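Local coordinates for protein nodulation fucosyltransferase NodZ (PDB 2HHC) that belongs to the nodulation protein Z family, a fucosyltransferase family in the GT-B clan of glycosyltransferases, whose members are generally built from two Rossmann-like halves, at residues Lys218-Thr223 against Tyr272-Cys277; Lys3-Ile8 against Thr32-Val37; Thr13-Cys18 against Ser43-Gln48. One frame throughout, in Å; residues are numbered along the deposited sequence. Where two conformers were deposited one is given.

The three contacts sample both halves of a molecule built round two mixed sheets. Contact 2 joins neighbouring strands of the first sheet, contact 1 packs a strand of the second against a helix end, and contact 3 lies between them. The centres of contacts 1 and 2 are about 36 Å apart, on opposite sides of the chain's centre; that of contact 3 lies about 21 Å from the first and 23 Å from the second. Helix 15-32 starts in contact 3 and ends in contact 2, while helix 258-274 touches contact 3 and ends in contact 1. A phosphate ion, probably from the crystallisation liquor, lies about 4 Å from the side chain of Phe6 in contact 2.

Contact 1: Lys218-Thr223 against Tyr272-Cys277; sequences KVFLCT and YLLARC
Phe220 and Leu274 bury the most surface here, with Leu273 next, and the ring of Phe220 ties all three together. Phe220, on strand 217-223, holds CG anti to its backbone N (chi1 173°). The side of its ring formed by CD2, CE2 and CZ meets Leu273 and Leu274 near the end of helix 258-274. CE2 is 3.7 Å from Leu273 CB and 3.9 Å from Leu274 N, the latter lying near the ring plane at its edge. CZ reaches Leu273 CD1 at 4.1 Å, so one rim of the ring rests on both CB and a methyl of that leucine. Both leucine side chains cross the phenylalanine at about a right angle.

Leu274 touches two residues of the strand, Phe220 and Cys222. Its CD2 is 4.0 Å from Phe220 CD2, and its CG is 3.9 Å from Cys222 SG, so the isobutyl branch bridges the ring and the thiol. A type I turn from Leu274 to Cys277 then brings a second sulfur back: Cys277 SG stands 4.2 Å from Phe220 CD2. This is an oblique sulfur-aromatic contact, the line from SG to the ring centroid lying 74° off the ring normal.

Elsewhere the same ring meets Phe166 edge-to-face and also Phe240, while Ile171 of strand 170-176 touches Phe220 and Cys277. Ala293 of helix 291-296 touches Leu274.

All five touching residues are buried, and none of the pairs across the contact is a hydrogen bond. Strand and helix end are therefore joined here by apolar fit and one sulfur-aromatic approach, a seam that depends on shape rather than on directional bonds.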
ATOM      1  N   LYS A 218     -17.956   2.912  17.169  1.00 31.18           N
ATOM      2  CA  LYS A 218     -18.573   3.037  15.850  1.00 31.30           C
ATOM      3  C   LYS A 218     -17.807   2.127  14.892  1.00 31.26           C
ATOM      4  O   LYS A 218     -16.716   1.700  15.224  1.00 32.36           O
ATOM      5  CB  LYS A 218     -18.569   4.492  15.387  1.00 32.12           C
ATOM      6  CG  LYS A 218     -19.277   5.510  16.300  1.00 34.92           C
ATOM      7  CD  LYS A 218     -19.053   6.920  15.827  1.00 37.36           C
ATOM      8  N   VAL A 219     -18.416   1.836  13.732  1.00 30.54           N
ATOM      9  CA  VAL A 219     -17.871   0.917  12.736  1.00 30.35           C
ATOM     10  C   VAL A 219     -17.588   1.735  11.451  1.00 30.74           C
ATOM     11  O   VAL A 219     -18.527   2.292  10.864  1.00 30.11           O
ATOM     12  CB  VAL A 219     -18.821  -0.253  12.450  1.00 30.55           C
ATOM     13  CG1 VAL A 219     -18.280  -1.087  11.369  1.00 30.48           C
ATOM     14  CG2 VAL A 219     -19.053  -1.088  13.683  1.00 32.20           C
ATOM     15  N   PHE A 220     -16.312   1.751  11.043  1.00 30.73           N
ATOM     16  CA  PHE A 220     -15.854   2.440   9.840  1.00 29.99           C
ATOM     17  C   PHE A 220     -15.683   1.409   8.733  1.00 29.58           C
ATOM     18  O   PHE A 220     -14.809   0.543   8.805  1.00 31.26           O
ATOM     19  CB  PHE A 220     -14.553   3.157  10.152  1.00 30.64           C
ATOM     20  CG  PHE A 220     -13.875   3.787   8.963  1.00 31.87           C
ATOM     21  CD1 PHE A 220     -14.564   4.632   8.119  1.00 30.46           C
ATOM     22  CD2 PHE A 220     -12.504   3.594   8.727  1.00 30.40           C
ATOM     23  CE1 PHE A 220     -13.916   5.217   7.041  1.00 30.07           C
ATOM     24  CE2 PHE A 220     -11.887   4.190   7.605  1.00 33.15           C
ATOM     25  CZ  PHE A 220     -12.563   5.018   6.811  1.00 31.14           C
ATOM     26  N   LEU A 221     -16.497   1.528   7.705  1.00 29.56           N
ATOM     27  CA  LEU A 221     -16.491   0.561   6.648  1.00 30.13           C
ATOM     28  C   LEU A 221     -15.807   1.108   5.403  1.00 30.58           C
ATOM     29  O   LEU A 221     -16.176   2.164   4.895  1.00 30.33           O
ATOM     30  CB  LEU A 221     -17.942   0.150   6.300  1.00 30.87           C
ATOM     31  CG  LEU A 221     -18.093  -0.958   5.243  1.00 29.79           C
ATOM     32  CD1 LEU A 221     -17.351  -2.277   5.550  1.00 31.04           C
ATOM     33  CD2 LEU A 221     -19.549  -1.240   5.023  1.00 32.71           C
ATOM     34  N   CYS A 222     -14.883   0.330   4.851  1.00 30.75           N
ATOM     35  CA  CYS A 222     -14.135   0.646   3.637  1.00 31.01           C
ATOM     36  C   CYS A 222     -14.411  -0.484   2.672  1.00 31.14           C
ATOM     37  O   CYS A 222     -13.833  -1.575   2.797  1.00 30.49           O
ATOM     38  CB  CYS A 222     -12.644   0.752   3.956  1.00 31.63           C
ATOM     39  SG  CYS A 222     -12.283   2.126   5.012  1.00 33.58           S
ATOM     40  N   THR A 223     -15.259  -0.252   1.700  1.00 31.52           N
ATOM     41  CA  THR A 223     -15.559  -1.268   0.687  1.00 32.74           C
ATOM     42  C   THR A 223     -15.774  -0.612  -0.664  1.00 33.49           C
ATOM     43  O   THR A 223     -16.193   0.523  -0.743  1.00 35.40           O
ATOM     44  CB  THR A 223     -16.786  -2.094   1.099  1.00 31.79           C
ATOM     45  OG1 THR A 223     -17.006  -3.161   0.164  1.00 33.87           O
ATOM     46  CG2 THR A 223     -18.034  -1.200   1.119  1.00 32.56           C
ATOM     47  N   TYR A 272      -5.324   5.393   5.450  1.00 29.38           N
ATOM     48  CA  TYR A 272      -4.791   6.114   6.582  1.00 30.32           C
ATOM     49  C   TYR A 272      -5.770   6.176   7.757  1.00 30.76           C
ATOM     50  O   TYR A 272      -5.361   6.046   8.910  1.00 31.48           O
ATOM     51  CB  TYR A 272      -4.326   7.495   6.094  1.00 29.52           C
ATOM     52  CG  TYR A 272      -2.946   7.506   5.474  1.00 29.47           C
ATOM     53  CD1 TYR A 272      -2.677   6.973   4.231  1.00 29.40           C
ATOM     54  CD2 TYR A 272      -1.864   8.119   6.127  1.00 29.20           C
ATOM     55  CE1 TYR A 272      -1.446   6.980   3.686  1.00 30.17           C
ATOM     56  CE2 TYR A 272      -0.643   8.143   5.562  1.00 29.48           C
ATOM     57  CZ  TYR A 272      -0.393   7.595   4.346  1.00 28.63           C
ATOM     58  OH  TYR A 272       0.867   7.619   3.759  1.00 29.96           O
ATOM     59  N   LEU A 273      -7.070   6.328   7.505  1.00 29.55           N
ATOM     60  CA  LEU A 273      -8.031   6.319   8.587  1.00 30.62           C
ATOM     61  C   LEU A 273      -8.148   4.928   9.225  1.00 30.90           C
ATOM     62  O   LEU A 273      -8.312   4.813  10.413  1.00 31.16           O
ATOM     63  CB  LEU A 273      -9.363   6.826   8.116  1.00 30.43           C
ATOM     64  CG  LEU A 273      -9.514   8.351   7.958  1.00 30.39           C
ATOM     65  CD1 LEU A 273     -10.802   8.638   7.324  1.00 32.14           C
ATOM     66  CD2 LEU A 273      -9.362   9.059   9.320  1.00 30.99           C
ATOM     67  N   LEU A 274      -8.051   3.868   8.452  1.00 30.16           N
ATOM     68  CA  LEU A 274      -8.031   2.532   9.025  1.00 30.54           C
ATOM     69  C   LEU A 274      -6.914   2.396  10.058  1.00 30.44           C
ATOM     70  O   LEU A 274      -7.085   1.704  11.102  1.00 30.82           O
ATOM     71  CB  LEU A 274      -7.918   1.457   7.946  1.00 30.21           C
ATOM     72  CG  LEU A 274      -9.167   1.183   7.135  1.00 31.23           C
ATOM     73  CD1 LEU A 274      -8.888   0.408   5.885  1.00 32.56           C
ATOM     74  CD2 LEU A 274     -10.221   0.402   7.970  1.00 32.37           C
ATOM     75  N   ALA A 275      -5.776   3.032   9.821  1.00 30.09           N
ATOM     76  CA  ALA A 275      -4.648   2.948  10.756  1.00 30.68           C
ATOM     77  C   ALA A 275      -4.844   3.696  12.077  1.00 31.33           C
ATOM     78  O   ALA A 275      -4.012   3.602  12.976  1.00 32.21           O
ATOM     79  CB  ALA A 275      -3.382   3.408  10.084  1.00 31.69           C
ATOM     80  N   ARG A 276      -5.944   4.431  12.165  1.00 31.26           N
ATOM     81  CA  ARG A 276      -6.362   5.172  13.357  1.00 32.16           C
ATOM     82  C   ARG A 276      -7.397   4.444  14.204  1.00 32.20           C
ATOM     83  O   ARG A 276      -7.870   4.941  15.241  1.00 35.30           O
ATOM     84  CB  ARG A 276      -6.975   6.526  12.943  0.50 32.97           C
ATOM     85  CG  ARG A 276      -6.103   7.497  12.090  0.50 33.15           C
ATOM     86  CD  ARG A 276      -4.976   8.218  12.844  0.50 35.92           C
ATOM     87  NE  ARG A 276      -5.445   9.340  13.670  0.50 36.77           N
ATOM     88  CZ  ARG A 276      -5.728  10.575  13.232  0.50 36.08           C
ATOM     89  NH1 ARG A 276      -5.709  10.891  11.926  0.50 37.34           N
ATOM     90  NH2 ARG A 276      -6.121  11.480  14.110  0.50 34.41           N
ATOM     91  N   CYS A 277      -7.824   3.289  13.730  1.00 30.77           N
ATOM     92  CA  CYS A 277      -8.855   2.514  14.434  1.00 31.40           C
ATOM     93  C   CYS A 277      -8.290   1.738  15.621  1.00 31.48           C
ATOM     94  O   CYS A 277      -7.089   1.568  15.765  1.00 31.52           O
ATOM     95  CB  CYS A 277      -9.511   1.561  13.452  1.00 31.77           C
ATOM     96  SG  CYS A 277     -10.444   2.373  12.139  1.00 33.26           S
TER

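Contact 2: Lys3-Ile8 against Thr32-Val37; sequences KERFVI and TGRTLV
Glu4 and Thr35 meet through side-chain oxygens, Thr35 OG1 donating to Glu4 OE2 at 2.6 Å on the anti lone pair of the carboxylate. Glu4 places CG anti to its backbone N (chi1 -166°) and then runs extended to that hydroxyl.

Arg5 and Arg34, whose side chains meet, differ in shape. Arg34 is extended from CG to NE: its CD lies 3.5 Å from Val7 CG2, and NH1 makes a weak bond to Phe6 O (3.4 Å). Arg5 is bent at chi3 (17°), which carries NE round before the guanidinium comes over a face of that of Arg34, the planes 39° apart. Arg34 CZ is 3.1 Å above the Arg5 plane, offset toward the rim. Arg5 was modelled in two conformers, so the detail of this like-charge pairing is doubtful; Asp120 forms salt bridges to both NH2 groups, which probably offsets the repulsion.

Beyond them, Phe6 lies side by side with Thr35, its CD2 being 3.8 Å from Val37 CG2, and Ile8 runs alongside Val37. The backbone pairs parallel: Thr35 N bonds to Arg5 O at 2.8 Å, then Val7 N to Thr35 O and Val37 N to Val7 O, both 2.9 Å.

This is the pairing of a beta-alpha-beta unit. Helix 15-32, ending in a Schellman motif at Gly33, covers Val7 and Leu36 through Ala25, and strands 125-128 and 67-70 flank the pair on either side.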
ATOM      1  N   LYS A   3      30.637   7.097  -9.816  1.00 33.55           N
ATOM      2  CA  LYS A   3      29.443   7.538 -10.510  1.00 32.17           C
ATOM      3  C   LYS A   3      28.219   7.126  -9.689  1.00 32.11           C
ATOM      4  O   LYS A   3      28.242   6.164  -8.877  1.00 31.59           O
ATOM      5  CB  LYS A   3      29.364   6.933 -11.891  1.00 32.29           C
ATOM      6  CG  LYS A   3      30.521   7.303 -12.796  1.00 31.96           C
ATOM      7  CD  LYS A   3      30.376   6.599 -14.105  1.00 34.06           C
ATOM      8  CE  LYS A   3      31.548   6.829 -15.016  1.00 38.15           C
ATOM      9  NZ  LYS A   3      31.321   6.384 -16.452  1.00 41.58           N
ATOM     10  N   GLU A   4      27.141   7.873  -9.859  1.00 28.77           N
ATOM     11  CA  GLU A   4      25.941   7.626  -9.072  1.00 29.41           C
ATOM     12  C   GLU A   4      25.325   6.335  -9.535  1.00 28.42           C
ATOM     13  O   GLU A   4      25.293   6.051 -10.736  1.00 28.93           O
ATOM     14  CB  GLU A   4      24.959   8.787  -9.269  1.00 28.23           C
ATOM     15  CG  GLU A   4      23.836   8.815  -8.272  1.00 28.94           C
ATOM     16  CD  GLU A   4      23.025  10.108  -8.288  1.00 32.90           C
ATOM     17  OE1 GLU A   4      23.336  11.040  -9.057  1.00 33.04           O
ATOM     18  OE2 GLU A   4      22.028  10.201  -7.486  1.00 31.71           O
ATOM     19  N   ARG A   5      24.750   5.559  -8.600  1.00 28.21           N
ATOM     20  CA  ARG A   5      24.079   4.303  -8.844  1.00 28.78           C
ATOM     21  C   ARG A   5      22.670   4.339  -8.228  1.00 27.58           C
ATOM     22  O   ARG A   5      22.399   5.171  -7.340  1.00 29.28           O
ATOM     23  CB  ARG A   5      24.908   3.182  -8.252  0.60 28.42           C
ATOM     24  CG  ARG A   5      26.192   2.960  -9.084  0.60 28.32           C
ATOM     25  CD  ARG A   5      27.282   2.119  -8.417  0.60 30.36           C
ATOM     26  NE  ARG A   5      26.793   1.351  -7.302  0.60 38.98           N
ATOM     27  CZ  ARG A   5      26.719   0.017  -7.208  0.60 38.40           C
ATOM     28  NH1 ARG A   5      27.140  -0.847  -8.171  0.60 33.30           N
ATOM     29  NH2 ARG A   5      26.242  -0.444  -6.072  0.60 37.24           N
ATOM     30  N   PHE A   6      21.796   3.492  -8.717  1.00 29.14           N
ATOM     31  CA  PHE A   6      20.364   3.669  -8.505  1.00 28.41           C
ATOM     32  C   PHE A   6      19.609   2.378  -8.198  1.00 29.21           C
ATOM     33  O   PHE A   6      20.012   1.266  -8.620  1.00 30.23           O
ATOM     34  CB  PHE A   6      19.710   4.316  -9.764  1.00 29.14           C
ATOM     35  CG  PHE A   6      20.304   5.643 -10.123  1.00 29.42           C
ATOM     36  CD1 PHE A   6      21.460   5.722 -10.887  1.00 28.71           C
ATOM     37  CD2 PHE A   6      19.699   6.818  -9.724  1.00 30.01           C
ATOM     38  CE1 PHE A   6      21.996   6.927 -11.247  1.00 29.51           C
ATOM     39  CE2 PHE A   6      20.234   8.040 -10.090  1.00 29.35           C
ATOM     40  CZ  PHE A   6      21.379   8.099 -10.874  1.00 32.28           C
ATOM     41  N   VAL A   7      18.486   2.548  -7.519  1.00 28.91           N
ATOM     42  CA  VAL A   7      17.412   1.538  -7.424  1.00 29.60           C
ATOM     43  C   VAL A   7      16.135   2.220  -7.860  1.00 30.06           C
ATOM     44  O   VAL A   7      15.808   3.266  -7.291  1.00 30.16           O
ATOM     45  CB  VAL A   7      17.224   0.965  -5.978  1.00 31.22           C
ATOM     46  CG1 VAL A   7      16.103  -0.044  -5.961  1.00 31.74           C
ATOM     47  CG2 VAL A   7      18.465   0.364  -5.445  1.00 32.27           C
ATOM     48  N   ILE A   8      15.452   1.688  -8.865  1.00 30.46           N
ATOM     49  CA  ILE A   8      14.201   2.262  -9.332  1.00 30.91           C
ATOM     50  C   ILE A   8      13.071   1.423  -8.799  1.00 31.00           C
ATOM     51  O   ILE A   8      12.994   0.203  -9.036  1.00 31.44           O
ATOM     52  CB  ILE A   8      14.156   2.326 -10.856  1.00 30.86           C
ATOM     53  CG1 ILE A   8      15.396   3.080 -11.422  1.00 32.09           C
ATOM     54  CG2 ILE A   8      12.875   2.970 -11.280  1.00 32.54           C
ATOM     55  CD1 ILE A   8      15.427   3.140 -12.927  1.00 32.58           C
ATOM     56  N   THR A  32      23.186  -0.464  -0.012  1.00 31.16           N
ATOM     57  CA  THR A  32      24.208  -0.459  -1.049  1.00 31.02           C
ATOM     58  C   THR A  32      24.686   0.913  -1.544  1.00 31.59           C
ATOM     59  O   THR A  32      25.466   0.980  -2.502  1.00 32.37           O
ATOM     60  CB  THR A  32      23.839  -1.324  -2.260  1.00 30.72           C
ATOM     61  OG1 THR A  32      22.668  -0.799  -2.879  1.00 31.39           O
ATOM     62  CG2 THR A  32      23.596  -2.793  -1.876  1.00 32.17           C
ATOM     63  N   GLY A  33      24.215   1.995  -0.925  1.00 30.77           N
ATOM     64  CA  GLY A  33      24.674   3.334  -1.262  1.00 30.78           C
ATOM     65  C   GLY A  33      24.185   3.788  -2.611  1.00 31.27           C
ATOM     66  O   GLY A  33      24.939   4.398  -3.374  1.00 32.26           O
ATOM     67  N   ARG A  34      22.918   3.528  -2.886  1.00 29.57           N
ATOM     68  CA  ARG A  34      22.305   3.934  -4.154  1.00 29.30           C
ATOM     69  C   ARG A  34      21.251   5.001  -3.933  1.00 30.17           C
ATOM     70  O   ARG A  34      20.617   5.080  -2.867  1.00 30.59           O
ATOM     71  CB  ARG A  34      21.682   2.719  -4.851  1.00 29.13           C
ATOM     72  CG  ARG A  34      22.672   1.634  -5.255  1.00 28.71           C
ATOM     73  CD  ARG A  34      21.929   0.372  -5.677  1.00 29.42           C
ATOM     74  NE  ARG A  34      22.859  -0.714  -5.979  1.00 30.10           N
ATOM     75  CZ  ARG A  34      23.325  -1.015  -7.191  1.00 29.98           C
ATOM     76  NH1 ARG A  34      23.005  -0.295  -8.262  1.00 29.74           N
ATOM     77  NH2 ARG A  34      24.138  -2.045  -7.337  1.00 32.31           N
ATOM     78  N   THR A  35      20.959   5.727  -5.009  1.00 29.48           N
ATOM     79  CA  THR A  35      19.882   6.686  -5.027  1.00 29.48           C
ATOM     80  C   THR A  35      18.597   5.939  -5.347  1.00 30.17           C
ATOM     81  O   THR A  35      18.550   5.122  -6.249  1.00 31.60           O
ATOM     82  CB  THR A  35      20.177   7.777  -6.057  1.00 30.23           C
ATOM     83  OG1 THR A  35      21.271   8.538  -5.580  1.00 29.99           O
ATOM     84  CG2 THR A  35      18.975   8.726  -6.331  1.00 29.65           C
ATOM     85  N   LEU A  36      17.508   6.264  -4.633  1.00 29.69           N
ATOM     86  CA  LEU A  36      16.182   5.691  -4.865  1.00 29.86           C
ATOM     87  C   LEU A  36      15.325   6.549  -5.762  1.00 29.61           C
ATOM     88  O   LEU A  36      15.204   7.752  -5.569  1.00 30.22           O
ATOM     89  CB  LEU A  36      15.448   5.513  -3.547  1.00 31.07           C
ATOM     90  CG  LEU A  36      14.057   4.934  -3.581  1.00 29.64           C
ATOM     91  CD1 LEU A  36      14.076   3.444  -4.016  1.00 30.70           C
ATOM     92  CD2 LEU A  36      13.457   5.031  -2.197  1.00 31.75           C
ATOM     93  N   VAL A  37      14.825   5.936  -6.817  1.00 30.68           N
ATOM     94  CA  VAL A  37      13.956   6.599  -7.762  1.00 30.27           C
ATOM     95  C   VAL A  37      12.552   5.989  -7.596  1.00 30.53           C
ATOM     96  O   VAL A  37      12.351   4.760  -7.658  1.00 31.54           O
ATOM     97  CB  VAL A  37      14.419   6.308  -9.200  1.00 30.44           C
ATOM     98  CG1 VAL A  37      13.510   6.984 -10.193  1.00 33.17           C
ATOM     99  CG2 VAL A  37      15.866   6.716  -9.423  1.00 31.56           C
TER
HETATM  100  O   HOH W   1      25.300   6.057  -5.662  1.00 26.41           O
HETATM  101  O   HOH W   2      26.683   2.150  -4.955  0.60 31.07           O

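Contact 3: Thr13-Cys18 against Ser43-Gln48; sequences TGFGDC and SCYVEQ
Tyr45 meets Phe15 through the CD2-CE2 side of its ring, and its path from CB outward sets out most of the contact. In the conformer described, one of two modelled, CB points toward segment 13-18 and CG is anti to the carbonyl carbon (chi1 -63°), which starts the ring toward the helix. CD2 then comes within 3.6 Å of Phe15 CZ. CE2 comes closer still, 3.4 Å from Phe15 CE2, and CZ is 4.2 Å from that same atom. The two ring planes are near parallel, 15° apart, but with centroids 4.9 Å apart the rings are slid so far that they barely overlap. Cys44 SG lies over one face of the Tyr45 ring, offset toward the rim. At the tip, OH is 2.8 Å from a water that accepts from Phe15 N, so that the phenol is linked to the first turn of helix 15-32, next to its N-cap residue Gly14.

A second bridge runs beside it. Thr13 O accepts a 2.7 Å bond from another water, which also bonds Ser43 OG. That hydroxyl in turn accepts from Tyr45 N at 3.0 Å, forming an ST turn within the type I turn from Ser43 to Val46. Cys44 SG also approaches Thr13 O. The turn thus meets the helix start through one aromatic pair and two water bridges, with no direct hydrogen bond between the segments.

Segment 43-48 belongs to the loop between strand 35-39 and helix 54-57, and Phe57 of that helix meets the Phe15 ring edge-to-face. Helix 258-274, which leads toward the second sheet, packs on both aromatics: Leu268 and Met271 touch Phe15, and Ala267 touches Tyr45.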
ATOM      1  N   THR A  13       0.017  -0.423  -8.997  1.00 33.14           N
ATOM      2  CA  THR A  13      -1.160  -1.078  -8.489  1.00 32.76           C
ATOM      3  C   THR A  13      -1.721  -0.311  -7.292  1.00 32.87           C
ATOM      4  O   THR A  13      -1.542   0.911  -7.184  1.00 33.77           O
ATOM      5  CB  THR A  13      -0.785  -2.504  -8.112  1.00 33.82           C
ATOM      6  OG1 THR A  13       0.330  -2.485  -7.205  1.00 34.44           O
ATOM      7  CG2 THR A  13      -0.421  -3.338  -9.316  1.00 36.75           C
ATOM      8  N   GLY A  14      -2.385  -0.965  -6.362  1.00 31.32           N
ATOM      9  CA  GLY A  14      -2.909  -0.214  -5.240  1.00 32.74           C
ATOM     10  C   GLY A  14      -1.829   0.318  -4.360  1.00 32.06           C
ATOM     11  O   GLY A  14      -0.683  -0.166  -4.358  1.00 32.71           O
ATOM     12  N   PHE A  15      -2.118   1.364  -3.595  1.00 31.68           N
ATOM     13  CA  PHE A  15      -1.085   2.033  -2.844  1.00 31.14           C
ATOM     14  C   PHE A  15      -0.429   1.138  -1.764  1.00 30.64           C
ATOM     15  O   PHE A  15       0.742   1.345  -1.457  1.00 31.15           O
ATOM     16  CB  PHE A  15      -1.604   3.298  -2.196  1.00 32.24           C
ATOM     17  CG  PHE A  15      -1.882   4.422  -3.174  1.00 30.89           C
ATOM     18  CD1 PHE A  15      -0.898   5.013  -3.936  1.00 33.31           C
ATOM     19  CD2 PHE A  15      -3.165   4.844  -3.339  1.00 30.58           C
ATOM     20  CE1 PHE A  15      -1.228   6.019  -4.823  1.00 34.07           C
ATOM     21  CE2 PHE A  15      -3.470   5.855  -4.221  1.00 30.52           C
ATOM     22  CZ  PHE A  15      -2.510   6.438  -4.927  1.00 31.55           C
ATOM     23  N   GLY A  16      -1.163   0.192  -1.203  1.00 30.81           N
ATOM     24  CA  GLY A  16      -0.521  -0.693  -0.203  1.00 31.48           C
ATOM     25  C   GLY A  16       0.652  -1.434  -0.785  1.00 30.78           C
ATOM     26  O   GLY A  16       1.726  -1.495  -0.194  1.00 31.84           O
ATOM     27  N   ASP A  17       0.434  -2.002  -1.945  1.00 30.44           N
ATOM     28  CA  ASP A  17       1.494  -2.727  -2.677  1.00 30.45           C
ATOM     29  C   ASP A  17       2.591  -1.769  -3.071  1.00 30.07           C
ATOM     30  O   ASP A  17       3.775  -2.018  -2.896  1.00 30.40           O
ATOM     31  CB  ASP A  17       0.803  -3.436  -3.847  1.00 29.84           C
ATOM     32  CG  ASP A  17       1.714  -4.294  -4.708  1.00 32.64           C
ATOM     33  OD1 ASP A  17       2.969  -4.318  -4.555  1.00 32.62           O
ATOM     34  OD2 ASP A  17       1.124  -4.893  -5.633  1.00 35.49           O
ATOM     35  N   CYS A  18       2.221  -0.650  -3.662  1.00 30.80           N
ATOM     36  CA  CYS A  18       3.235   0.330  -4.072  1.00 30.80           C
ATOM     37  C   CYS A  18       4.140   0.723  -2.910  1.00 30.33           C
ATOM     38  O   CYS A  18       5.354   0.794  -3.058  1.00 30.92           O
ATOM     39  CB  CYS A  18       2.584   1.585  -4.651  1.00 31.35           C
ATOM     40  SG  CYS A  18       1.699   1.392  -6.216  1.00 33.64           S
ATOM     41  N   SER A  43       0.557   4.417 -13.220  1.00 31.37           N
ATOM     42  CA  SER A  43      -0.352   4.120 -12.114  1.00 31.28           C
ATOM     43  C   SER A  43      -1.788   3.938 -12.589  1.00 31.58           C
ATOM     44  O   SER A  43      -2.296   4.639 -13.466  1.00 31.25           O
ATOM     45  CB  SER A  43      -0.338   5.288 -11.126  1.00 31.70           C
ATOM     46  OG  SER A  43      -1.352   5.170 -10.142  1.00 33.48           O
ATOM     47  N   CYS A  44      -2.476   2.989 -11.952  1.00 32.79           N
ATOM     48  CA  CYS A  44      -3.909   2.780 -12.173  1.00 33.43           C
ATOM     49  C   CYS A  44      -4.760   4.007 -11.888  1.00 33.51           C
ATOM     50  O   CYS A  44      -5.904   4.096 -12.328  1.00 34.34           O
ATOM     51  CB  CYS A  44      -4.441   1.565 -11.367  1.00 34.64           C
ATOM     52  SG  CYS A  44      -4.207   1.682  -9.613  1.00 36.15           S
ATOM     53  N   TYR A  45      -4.206   4.958 -11.139  1.00 33.53           N
ATOM     54  CA  TYR A  45      -4.982   6.132 -10.764  1.00 34.29           C
ATOM     55  C   TYR A  45      -4.730   7.343 -11.654  1.00 35.10           C
ATOM     56  O   TYR A  45      -5.421   8.350 -11.533  1.00 37.02           O
ATOM     57  CB  TYR A  45      -4.730   6.530  -9.351  0.70 33.55           C
ATOM     58  CG  TYR A  45      -5.161   5.481  -8.393  0.70 33.35           C
ATOM     59  CD1 TYR A  45      -6.489   5.108  -8.287  0.70 32.74           C
ATOM     60  CD2 TYR A  45      -4.231   4.832  -7.630  0.70 31.90           C
ATOM     61  CE1 TYR A  45      -6.886   4.102  -7.399  0.70 32.86           C
ATOM     62  CE2 TYR A  45      -4.606   3.825  -6.764  0.70 36.83           C
ATOM     63  CZ  TYR A  45      -5.902   3.495  -6.628  0.70 34.75           C
ATOM     64  OH  TYR A  45      -6.237   2.502  -5.747  0.70 37.95           O
ATOM     65  N   VAL A  46      -3.740   7.291 -12.522  1.00 35.47           N
ATOM     66  CA  VAL A  46      -3.401   8.454 -13.337  1.00 37.27           C
ATOM     67  C   VAL A  46      -3.619   8.104 -14.819  1.00 38.19           C
ATOM     68  O   VAL A  46      -2.977   7.179 -15.329  1.00 41.19           O
ATOM     69  CB  VAL A  46      -1.948   8.846 -13.054  1.00 37.82           C
ATOM     70  CG1 VAL A  46      -1.453   9.982 -13.966  1.00 38.93           C
ATOM     71  CG2 VAL A  46      -1.841   9.257 -11.574  1.00 38.18           C
ATOM     72  N   GLU A  47      -4.440   8.891 -15.500  1.00 38.75           N
ATOM     73  CA  GLU A  47      -4.814   8.639 -16.889  1.00 38.79           C
ATOM     74  C   GLU A  47      -3.630   8.797 -17.851  1.00 38.94           C
ATOM     75  O   GLU A  47      -3.465   8.031 -18.788  1.00 41.10           O
ATOM     76  CB  GLU A  47      -5.969   9.610 -17.263  0.50 38.78           C
ATOM     77  CG  GLU A  47      -6.699   9.344 -18.597  0.50 39.68           C
ATOM     78  CD  GLU A  47      -7.690  10.468 -18.989  0.50 41.04           C
ATOM     79  OE1 GLU A  47      -7.257  11.636 -19.149  0.50 45.00           O
ATOM     80  OE2 GLU A  47      -8.904  10.182 -19.168  0.50 43.22           O
ATOM     81  N   GLN A  48      -2.779   9.764 -17.582  1.00 38.01           N
ATOM     82  CA  GLN A  48      -1.678  10.100 -18.486  1.00 37.97           C
ATOM     83  C   GLN A  48      -0.521   9.105 -18.251  1.00 37.43           C
ATOM     84  O   GLN A  48       0.064   9.092 -17.178  1.00 37.88           O
ATOM     85  CB  GLN A  48      -1.232  11.538 -18.208  1.00 38.78           C
ATOM     86  CG  GLN A  48      -2.282  12.621 -18.445  1.00 41.43           C
ATOM     87  CD  GLN A  48      -3.352  12.785 -17.336  1.00 44.15           C
ATOM     88  OE1 GLN A  48      -3.210  12.290 -16.216  1.00 41.47           O
ATOM     89  NE2 GLN A  48      -4.435  13.517 -17.671  1.00 45.07           N
TER
HETATM   90  O   HOH W   3      -0.629   2.997  -8.689  1.00 27.29           O
HETATM   91  O   HOH W   4      -4.950   1.794  -3.359  0.70 27.57           O